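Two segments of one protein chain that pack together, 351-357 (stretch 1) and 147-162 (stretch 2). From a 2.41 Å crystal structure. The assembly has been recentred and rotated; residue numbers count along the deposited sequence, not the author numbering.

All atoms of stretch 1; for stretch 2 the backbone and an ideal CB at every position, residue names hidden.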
ATOM      1  N   ASP D 351       2.250 -15.833 -21.305  1.00 46.75           N
ATOM      2  CA  ASP D 351       1.162 -14.882 -21.153  1.00 48.58           C
ATOM      3  C   ASP D 351       1.313 -13.592 -21.962  1.00 49.02           C
ATOM      4  O   ASP D 351       1.631 -12.511 -21.440  1.00 49.98           O
ATOM      5  CB  ASP D 351       0.867 -14.643 -19.669  1.00 49.34           C
ATOM      6  CG  ASP D 351      -0.617 -14.407 -19.404  1.00 54.86           C
ATOM      7  OD1 ASP D 351      -1.403 -14.094 -20.370  1.00 56.33           O
ATOM      8  OD2 ASP D 351      -0.994 -14.510 -18.203  1.00 60.69           O
ATOM      9  N   PHE D 352       1.042 -13.714 -23.253  1.00 49.36           N
ATOM     10  CA  PHE D 352       1.209 -12.619 -24.213  1.00 48.57           C
ATOM     11  C   PHE D 352      -0.113 -11.941 -24.517  1.00 48.94           C
ATOM     12  O   PHE D 352      -0.348 -11.524 -25.656  1.00 48.99           O
ATOM     13  CB  PHE D 352       1.798 -13.179 -25.517  1.00 48.43           C
ATOM     14  CG  PHE D 352       3.144 -13.833 -25.337  1.00 47.28           C
ATOM     15  CD1 PHE D 352       3.239 -15.197 -25.081  1.00 48.16           C
ATOM     16  CD2 PHE D 352       4.303 -13.081 -25.411  1.00 44.67           C
ATOM     17  CE1 PHE D 352       4.497 -15.799 -24.893  1.00 47.94           C
ATOM     18  CE2 PHE D 352       5.538 -13.658 -25.231  1.00 46.23           C
ATOM     19  CZ  PHE D 352       5.635 -15.024 -24.963  1.00 47.09           C
ATOM     20  N   GLU D 353      -0.975 -11.845 -23.501  1.00 49.37           N
ATOM     21  CA  GLU D 353      -2.289 -11.197 -23.663  1.00 50.20           C
ATOM     22  C   GLU D 353      -2.222  -9.688 -23.854  1.00 49.22           C
ATOM     23  O   GLU D 353      -3.162  -9.105 -24.366  1.00 49.58           O
ATOM     24  CB  GLU D 353      -3.267 -11.557 -22.540  1.00 50.70           C
ATOM     25  CG  GLU D 353      -2.810 -11.272 -21.111  1.00 56.42           C
ATOM     26  CD  GLU D 353      -3.798 -11.861 -20.045  1.00 64.89           C
ATOM     27  OE1 GLU D 353      -3.760 -11.457 -18.821  1.00 66.10           O
ATOM     28  OE2 GLU D 353      -4.616 -12.747 -20.448  1.00 66.40           O
ATOM     29  N   TYR D 354      -1.109  -9.066 -23.447  1.00 47.96           N
ATOM     30  CA  TYR D 354      -0.942  -7.626 -23.633  1.00 47.22           C
ATOM     31  C   TYR D 354      -0.011  -7.277 -24.769  1.00 47.06           C
ATOM     32  O   TYR D 354       0.131  -6.108 -25.097  1.00 47.79           O
ATOM     33  CB  TYR D 354      -0.523  -6.931 -22.339  1.00 45.87           C
ATOM     34  CG  TYR D 354      -1.518  -7.139 -21.229  1.00 44.09           C
ATOM     35  CD1 TYR D 354      -1.316  -8.125 -20.265  1.00 42.80           C
ATOM     36  CD2 TYR D 354      -2.679  -6.375 -21.160  1.00 41.10           C
ATOM     37  CE1 TYR D 354      -2.226  -8.325 -19.260  1.00 41.11           C
ATOM     38  CE2 TYR D 354      -3.597  -6.576 -20.164  1.00 40.74           C
ATOM     39  CZ  TYR D 354      -3.363  -7.543 -19.221  1.00 41.33           C
ATOM     40  OH  TYR D 354      -4.291  -7.746 -18.226  1.00 44.59           O
ATOM     41  N   SER D 355       0.594  -8.297 -25.372  1.00 47.95           N
ATOM     42  CA  SER D 355       1.582  -8.132 -26.445  1.00 48.38           C
ATOM     43  C   SER D 355       1.074  -7.401 -27.657  1.00 48.04           C
ATOM     44  O   SER D 355       0.045  -7.755 -28.248  1.00 48.50           O
ATOM     45  CB  SER D 355       2.162  -9.470 -26.850  1.00 48.25           C
ATOM     46  OG  SER D 355       2.856 -10.009 -25.748  1.00 51.07           O
ATOM     47  N   CYS D 356       1.805  -6.353 -28.003  1.00 47.86           N
ATOM     48  CA  CYS D 356       1.499  -5.549 -29.173  1.00 48.00           C
ATOM     49  C   CYS D 356       2.686  -4.661 -29.445  1.00 47.41           C
ATOM     50  O   CYS D 356       3.674  -4.682 -28.692  1.00 47.04           O
ATOM     51  CB  CYS D 356       0.229  -4.721 -28.977  1.00 49.01           C
ATOM     52  SG  CYS D 356       0.244  -3.710 -27.480  1.00 51.22           S
ATOM     53  N   PRO D 357       2.655  -3.963 -30.582  1.00 47.67           N
ATOM     54  CA  PRO D 357       3.765  -3.074 -30.944  1.00 47.46           C
ATOM     55  C   PRO D 357       3.836  -1.809 -30.091  1.00 47.26           C
ATOM     56  O   PRO D 357       2.939  -1.013 -30.102  1.00 48.11           O
ATOM     57  CB  PRO D 357       3.487  -2.765 -32.417  1.00 47.04           C
ATOM     58  CG  PRO D 357       2.438  -3.809 -32.860  1.00 46.70           C
ATOM     59  CD  PRO D 357       1.648  -4.070 -31.661  1.00 47.82           C
ATOM     60  N   UNK D 147     -12.783  -5.532 -22.533  1.00101.43           N
ATOM     61  CA  UNK D 147     -12.486  -4.240 -21.911  1.00100.81           C
ATOM     62  C   UNK D 147     -10.964  -3.964 -21.807  1.00 99.50           C
ATOM     63  O   UNK D 147     -10.487  -2.830 -22.028  1.00 99.15           O
ATOM     64  CB  UNK D 147     -13.117  -4.189 -20.518  1.00100.81           C
ATOM     65  N   UNK D 148     -10.213  -5.020 -21.495  1.00 97.71           N
ATOM     66  CA  UNK D 148      -8.779  -4.908 -21.281  1.00 95.84           C
ATOM     67  C   UNK D 148      -7.950  -5.698 -22.305  1.00 94.41           C
ATOM     68  O   UNK D 148      -6.780  -5.356 -22.553  1.00 94.51           O
ATOM     69  CB  UNK D 148      -8.439  -5.384 -19.867  1.00 95.84           C
ATOM     70  N   UNK D 149      -8.569  -6.737 -22.885  1.00 92.27           N
ATOM     71  CA  UNK D 149      -7.918  -7.640 -23.860  1.00 90.08           C
ATOM     72  C   UNK D 149      -8.664  -7.708 -25.206  1.00 88.68           C
ATOM     73  O   UNK D 149      -9.886  -7.838 -25.253  1.00 88.90           O
ATOM     74  CB  UNK D 149      -7.815  -9.047 -23.269  1.00 90.08           C
ATOM     75  N   UNK D 150      -7.916  -7.588 -26.294  1.00 86.77           N
ATOM     76  CA  UNK D 150      -8.452  -7.775 -27.640  1.00 84.79           C
ATOM     77  C   UNK D 150      -8.041  -9.167 -28.147  1.00 83.30           C
ATOM     78  O   UNK D 150      -6.881  -9.385 -28.530  1.00 83.12           O
ATOM     79  CB  UNK D 150      -7.956  -6.678 -28.584  1.00 84.79           C
ATOM     80  N   UNK D 151      -8.997 -10.097 -28.124  1.00 81.29           N
ATOM     81  CA  UNK D 151      -8.752 -11.527 -28.367  1.00 79.35           C
ATOM     82  C   UNK D 151      -8.337 -11.832 -29.795  1.00 78.47           C
ATOM     83  O   UNK D 151      -7.552 -12.752 -30.028  1.00 78.34           O
ATOM     84  CB  UNK D 151     -10.007 -12.334 -28.029  1.00 79.35           C
ATOM     85  N   UNK D 152      -8.877 -11.056 -30.736  1.00 77.28           N
ATOM     86  CA  UNK D 152      -8.596 -11.186 -32.161  1.00 76.22           C
ATOM     87  C   UNK D 152      -7.189 -10.701 -32.492  1.00 74.56           C
ATOM     88  O   UNK D 152      -6.502 -11.265 -33.340  1.00 74.71           O
ATOM     89  CB  UNK D 152      -9.627 -10.406 -32.979  1.00 76.22           C
ATOM     90  N   UNK D 153      -6.764  -9.652 -31.798  1.00 72.98           N
ATOM     91  CA  UNK D 153      -5.389  -9.167 -31.870  1.00 70.77           C
ATOM     92  C   UNK D 153      -4.412 -10.109 -31.122  1.00 69.27           C
ATOM     93  O   UNK D 153      -3.288 -10.341 -31.589  1.00 68.77           O
ATOM     94  CB  UNK D 153      -5.309  -7.754 -31.289  1.00 70.77           C
ATOM     95  N   UNK D 154      -4.843 -10.665 -29.989  1.00 67.15           N
ATOM     96  CA  UNK D 154      -4.014 -11.603 -29.244  1.00 65.84           C
ATOM     97  C   UNK D 154      -3.718 -12.874 -30.043  1.00 64.93           C
ATOM     98  O   UNK D 154      -2.651 -13.478 -29.902  1.00 63.48           O
ATOM     99  CB  UNK D 154      -4.698 -11.966 -27.925  1.00 65.84           C
ATOM    100  N   UNK D 155      -4.687 -13.248 -30.887  1.00 64.70           N
ATOM    101  CA  UNK D 155      -4.660 -14.454 -31.707  1.00 63.77           C
ATOM    102  C   UNK D 155      -3.624 -14.340 -32.831  1.00 63.01           C
ATOM    103  O   UNK D 155      -2.858 -15.286 -33.090  1.00 63.26           O
ATOM    104  CB  UNK D 155      -6.047 -14.723 -32.294  1.00 63.77           C
ATOM    105  N   UNK D 156      -3.589 -13.172 -33.464  1.00 62.22           N
ATOM    106  CA  UNK D 156      -2.627 -12.862 -34.511  1.00 61.72           C
ATOM    107  C   UNK D 156      -1.180 -12.824 -34.014  1.00 61.09           C
ATOM    108  O   UNK D 156      -0.288 -13.431 -34.643  1.00 61.56           O
ATOM    109  CB  UNK D 156      -2.983 -11.517 -35.148  1.00 61.72           C
ATOM    110  N   UNK D 157      -0.964 -12.108 -32.900  1.00 60.04           N
ATOM    111  CA  UNK D 157       0.323 -12.024 -32.213  1.00 58.75           C
ATOM    112  C   UNK D 157       0.855 -13.404 -31.830  1.00 59.34           C
ATOM    113  O   UNK D 157       2.051 -13.681 -31.985  1.00 59.50           O
ATOM    114  CB  UNK D 157       0.195 -11.152 -30.963  1.00 58.75           C
ATOM    115  N   UNK D 158      -0.040 -14.250 -31.320  1.00 59.73           N
ATOM    116  CA  UNK D 158       0.260 -15.610 -30.845  1.00 60.34           C
ATOM    117  C   UNK D 158       0.935 -16.499 -31.868  1.00 60.45           C
ATOM    118  O   UNK D 158       1.870 -17.233 -31.538  1.00 60.22           O
ATOM    119  CB  UNK D 158      -1.032 -16.289 -30.387  1.00 60.34           C
ATOM    120  N   UNK D 159       0.460 -16.431 -33.110  1.00 60.71           N
ATOM    121  CA  UNK D 159       1.039 -17.260 -34.165  1.00 61.96           C
ATOM    122  C   UNK D 159       2.365 -16.693 -34.660  1.00 60.13           C
ATOM    123  O   UNK D 159       3.296 -17.468 -34.882  1.00 59.91           O
ATOM    124  CB  UNK D 159       0.059 -17.390 -35.333  1.00 61.96           C
ATOM    125  N   UNK D 160       2.452 -15.360 -34.808  1.00 58.73           N
ATOM    126  CA  UNK D 160       3.750 -14.708 -35.027  1.00 58.38           C
ATOM    127  C   UNK D 160       4.814 -15.185 -34.005  1.00 57.90           C
ATOM    128  O   UNK D 160       5.912 -15.574 -34.369  1.00 57.84           O
ATOM    129  CB  UNK D 160       3.587 -13.189 -34.940  1.00 58.38           C
ATOM    130  N   UNK D 161       4.460 -15.185 -32.722  1.00 57.59           N
ATOM    131  CA  UNK D 161       5.394 -15.549 -31.662  1.00 56.63           C
ATOM    132  C   UNK D 161       5.812 -17.018 -31.694  1.00 56.28           C
ATOM    133  O   UNK D 161       6.947 -17.346 -31.383  1.00 56.35           O
ATOM    134  CB  UNK D 161       4.771 -15.230 -30.302  1.00 56.63           C
ATOM    135  N   UNK D 162       4.863 -17.888 -32.012  1.00 56.40           N
ATOM    136  CA  UNK D 162       5.092 -19.315 -32.160  1.00 56.39           C
ATOM    137  C   UNK D 162       6.006 -19.638 -33.372  1.00 57.11           C
ATOM    138  O   UNK D 162       6.939 -20.462 -33.294  1.00 57.61           O
ATOM    139  CB  UNK D 162       3.749 -20.033 -32.306  1.00 56.39           C
TER

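Position 147 has nothing of stretch 1 near its CB, so many side chains would do. It is Glu147.

At position 148 the CB points sideways, 5.0 Å from Tyr354 CE2. A medium or long apolar side chain could bend back to the tyrosine. The residue is Ile148, and its CD1 lies 3.8 Å from Tyr354 OH.

Position 149 has an extended backbone and a CB directed toward stretch 1, 4.8 Å from Glu353 O. Ahead lie the Tyr354 ring and the Glu353 side chain. A branched apolar residue would suit the ring; a basic one could answer the carboxylate. The residue is Ile149. Its CG1 is 4.4 Å from Tyr354 CE2, and its CD1 packs 3.4 Å from Glu353 OE2, a carboxylate oxygen satisfied elsewhere in the structure.

Position 150 sits right before the helix, where Asn, Asp, Ser or Thr is common. It is Asn150, at the N-cap position. Its CB points sideways and the end of its side chain leads away.

At position 151 the CB points away. A short side chain would miss stretch 1, but a long basic one could turn back toward the Glu353 carboxylate. Arg151 does so. Its NH2 is 4.3 Å from Glu353 OE2, beyond a salt bridge.

Position 152 is out of reach and suits polar residues; it is Glu152.

Position 153 points toward stretch 1 but has no atom of it within 5.5 Å of the CB. The gap calls for length, and the carbonyls of Glu353 and Ser355 call for a donor. Lys, Arg or Gln would be reasonable. It is Arg153. Its NH2 gives a weak hydrogen bond to Glu353 O at 3.4 Å. Ser355 O is nearer to Arg153 NH2, at 3.1 Å, but the angle is poor for a hydrogen bond. Cys356 CB lies over one face of the guanidinium.

At position 154 the CB lies sideways, 4.8 Å from Glu353 O. Small or flexible side chains would fit, and the carbonyls would favour a donor. The deposited residue is nevertheless an acid, Glu154. Its OE2 forms a salt bridge with Arg151 NH2 at 3.1 Å, while its OE1 is 3.5 Å from Glu353 CA. Water 1 links the backbones, donating to Glu154 O and to Phe352 O.

Positions 155 and 156, out of reach, suit polar residues: Lys155 and Lys156.

Position 157 points toward stretch 1, its CB 4.4 Å from Ser355 O. A medium aliphatic would fill the space. Ile157 places CG2 3.7 Å from Ser355 CB.

Position 158 points sideways without contact. A small residue such as Ser or Ala would suit it. Ser158 OG donates a hydrogen bond to Glu154 O at 2.7 Å.

At positions 159 and 160 stretch 1 sets no limit; they are Cys159 and Ile160.

Position 161 faces the Phe352 ring. Leu, Met or Ile could cover it. Leu161 lays CD1 over one face, 3.6 Å from Phe352 CG, in a CH-pi contact.

Position 162 is equally unrestricted; it is Tyr162.

Stretch 2, residues 147-162: EIINREREKKISCILY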
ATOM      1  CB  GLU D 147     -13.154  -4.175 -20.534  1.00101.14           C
ATOM      2  CG  GLU D 147     -14.567  -4.898 -20.510  1.00103.01           C
ATOM      3  CD  GLU D 147     -15.117  -4.957 -19.069  1.00105.86           C
ATOM      4  OE1 GLU D 147     -14.347  -4.611 -18.125  1.00107.36           O
ATOM      5  OE2 GLU D 147     -16.321  -5.339 -18.888  1.00105.32           O
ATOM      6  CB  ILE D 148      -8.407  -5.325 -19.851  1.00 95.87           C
ATOM      7  CG1 ILE D 148      -8.990  -6.711 -19.521  1.00 95.60           C
ATOM      8  CG2 ILE D 148      -8.912  -4.268 -18.863  1.00 95.93           C
ATOM      9  CD1 ILE D 148      -8.048  -7.585 -18.675  1.00 96.25           C
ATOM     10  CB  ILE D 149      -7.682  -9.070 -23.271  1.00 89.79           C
ATOM     11  CG1 ILE D 149      -6.752  -8.996 -22.036  1.00 88.66           C
ATOM     12  CG2 ILE D 149      -7.163 -10.029 -24.365  1.00 89.27           C
ATOM     13  CD1 ILE D 149      -6.743 -10.216 -21.125  1.00 87.39           C
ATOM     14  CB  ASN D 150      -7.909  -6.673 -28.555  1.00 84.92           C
ATOM     15  CG  ASN D 150      -8.730  -6.484 -29.809  1.00 84.85           C
ATOM     16  OD1 ASN D 150      -9.240  -7.464 -30.393  1.00 84.55           O
ATOM     17  ND2 ASN D 150      -8.834  -5.198 -30.255  1.00 85.45           N
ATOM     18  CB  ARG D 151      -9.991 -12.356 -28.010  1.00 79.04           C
ATOM     19  CG  ARG D 151     -10.424 -12.261 -26.539  1.00 78.13           C
ATOM     20  CD  ARG D 151      -9.463 -13.006 -25.608  1.00 76.74           C
ATOM     21  NE  ARG D 151      -9.759 -12.775 -24.190  1.00 76.31           N
ATOM     22  CZ  ARG D 151      -8.904 -13.010 -23.189  1.00 76.83           C
ATOM     23  NH1 ARG D 151      -9.275 -12.761 -21.930  1.00 76.52           N
ATOM     24  NH2 ARG D 151      -7.673 -13.486 -23.441  1.00 75.77           N
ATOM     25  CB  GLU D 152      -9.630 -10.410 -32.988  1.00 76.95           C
ATOM     26  CG  GLU D 152     -11.096 -10.811 -32.726  1.00 79.79           C
ATOM     27  CD  GLU D 152     -11.813  -9.860 -31.735  1.00 84.80           C
ATOM     28  OE1 GLU D 152     -11.613  -8.615 -31.812  1.00 87.45           O
ATOM     29  OE2 GLU D 152     -12.602 -10.353 -30.883  1.00 86.85           O
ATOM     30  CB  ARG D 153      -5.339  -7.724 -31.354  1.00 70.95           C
ATOM     31  CG  ARG D 153      -4.025  -6.985 -31.538  1.00 71.11           C
ATOM     32  CD  ARG D 153      -3.138  -7.201 -30.321  1.00 72.43           C
ATOM     33  NE  ARG D 153      -3.602  -6.446 -29.145  1.00 73.47           N
ATOM     34  CZ  ARG D 153      -3.472  -6.882 -27.883  1.00 74.29           C
ATOM     35  NH1 ARG D 153      -3.904  -6.101 -26.889  1.00 74.29           N
ATOM     36  NH2 ARG D 153      -2.922  -8.110 -27.614  1.00 76.09           N
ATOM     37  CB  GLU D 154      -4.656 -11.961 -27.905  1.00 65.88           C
ATOM     38  CG  GLU D 154      -3.658 -12.568 -26.944  1.00 67.59           C
ATOM     39  CD  GLU D 154      -4.272 -13.445 -25.869  1.00 70.54           C
ATOM     40  OE1 GLU D 154      -3.473 -14.122 -25.161  1.00 70.19           O
ATOM     41  OE2 GLU D 154      -5.528 -13.470 -25.716  1.00 72.76           O
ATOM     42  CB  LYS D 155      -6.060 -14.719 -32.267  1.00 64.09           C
ATOM     43  CG  LYS D 155      -6.284 -16.149 -32.746  1.00 65.70           C
ATOM     44  CD  LYS D 155      -7.730 -16.435 -33.112  1.00 67.05           C
ATOM     45  CE  LYS D 155      -8.038 -15.893 -34.503  1.00 71.16           C
ATOM     46  NZ  LYS D 155      -9.446 -16.176 -34.963  1.00 71.88           N
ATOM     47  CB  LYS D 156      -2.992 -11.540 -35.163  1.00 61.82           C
ATOM     48  CG  LYS D 156      -4.308 -11.570 -35.921  1.00 65.18           C
ATOM     49  CD  LYS D 156      -4.572 -10.249 -36.676  1.00 66.50           C
ATOM     50  CE  LYS D 156      -5.940 -10.258 -37.344  1.00 67.61           C
ATOM     51  NZ  LYS D 156      -5.953 -11.227 -38.483  1.00 70.43           N
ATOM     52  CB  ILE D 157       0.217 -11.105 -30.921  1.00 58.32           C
ATOM     53  CG1 ILE D 157      -0.214  -9.683 -31.276  1.00 56.55           C
ATOM     54  CG2 ILE D 157       1.516 -11.086 -30.121  1.00 56.26           C
ATOM     55  CD1 ILE D 157       0.820  -8.889 -32.018  1.00 59.60           C
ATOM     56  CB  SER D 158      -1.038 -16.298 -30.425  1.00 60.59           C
ATOM     57  OG  SER D 158      -1.438 -15.794 -29.155  1.00 62.57           O
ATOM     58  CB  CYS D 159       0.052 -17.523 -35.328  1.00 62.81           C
ATOM     59  SG  CYS D 159      -0.205 -16.085 -36.438  1.00 71.74           S
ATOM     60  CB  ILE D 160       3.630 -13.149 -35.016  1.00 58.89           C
ATOM     61  CG1 ILE D 160       2.673 -12.649 -36.123  1.00 60.01           C
ATOM     62  CG2 ILE D 160       4.995 -12.499 -35.177  1.00 58.33           C
ATOM     63  CD1 ILE D 160       2.148 -11.181 -35.931  1.00 61.54           C
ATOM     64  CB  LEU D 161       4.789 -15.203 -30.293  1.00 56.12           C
ATOM     65  CG  LEU D 161       4.377 -13.764 -29.964  1.00 55.41           C
ATOM     66  CD1 LEU D 161       3.278 -13.764 -28.918  1.00 54.09           C
ATOM     67  CD2 LEU D 161       5.560 -12.932 -29.550  1.00 53.12           C
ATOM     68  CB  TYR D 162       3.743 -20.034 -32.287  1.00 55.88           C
ATOM     69  CG  TYR D 162       3.897 -21.486 -32.680  1.00 56.38           C
ATOM     70  CD1 TYR D 162       4.419 -22.411 -31.770  1.00 57.44           C
ATOM     71  CD2 TYR D 162       3.581 -21.929 -33.984  1.00 56.50           C
ATOM     72  CE1 TYR D 162       4.614 -23.735 -32.123  1.00 57.83           C
ATOM     73  CE2 TYR D 162       3.765 -23.260 -34.345  1.00 56.54           C
ATOM     74  CZ  TYR D 162       4.275 -24.150 -33.397  1.00 57.97           C
ATOM     75  OH  TYR D 162       4.454 -25.474 -33.692  1.00 60.72           O
TER
HETATM   76  O   HOH W   1      -0.310 -13.120 -28.097  1.00 62.01           O
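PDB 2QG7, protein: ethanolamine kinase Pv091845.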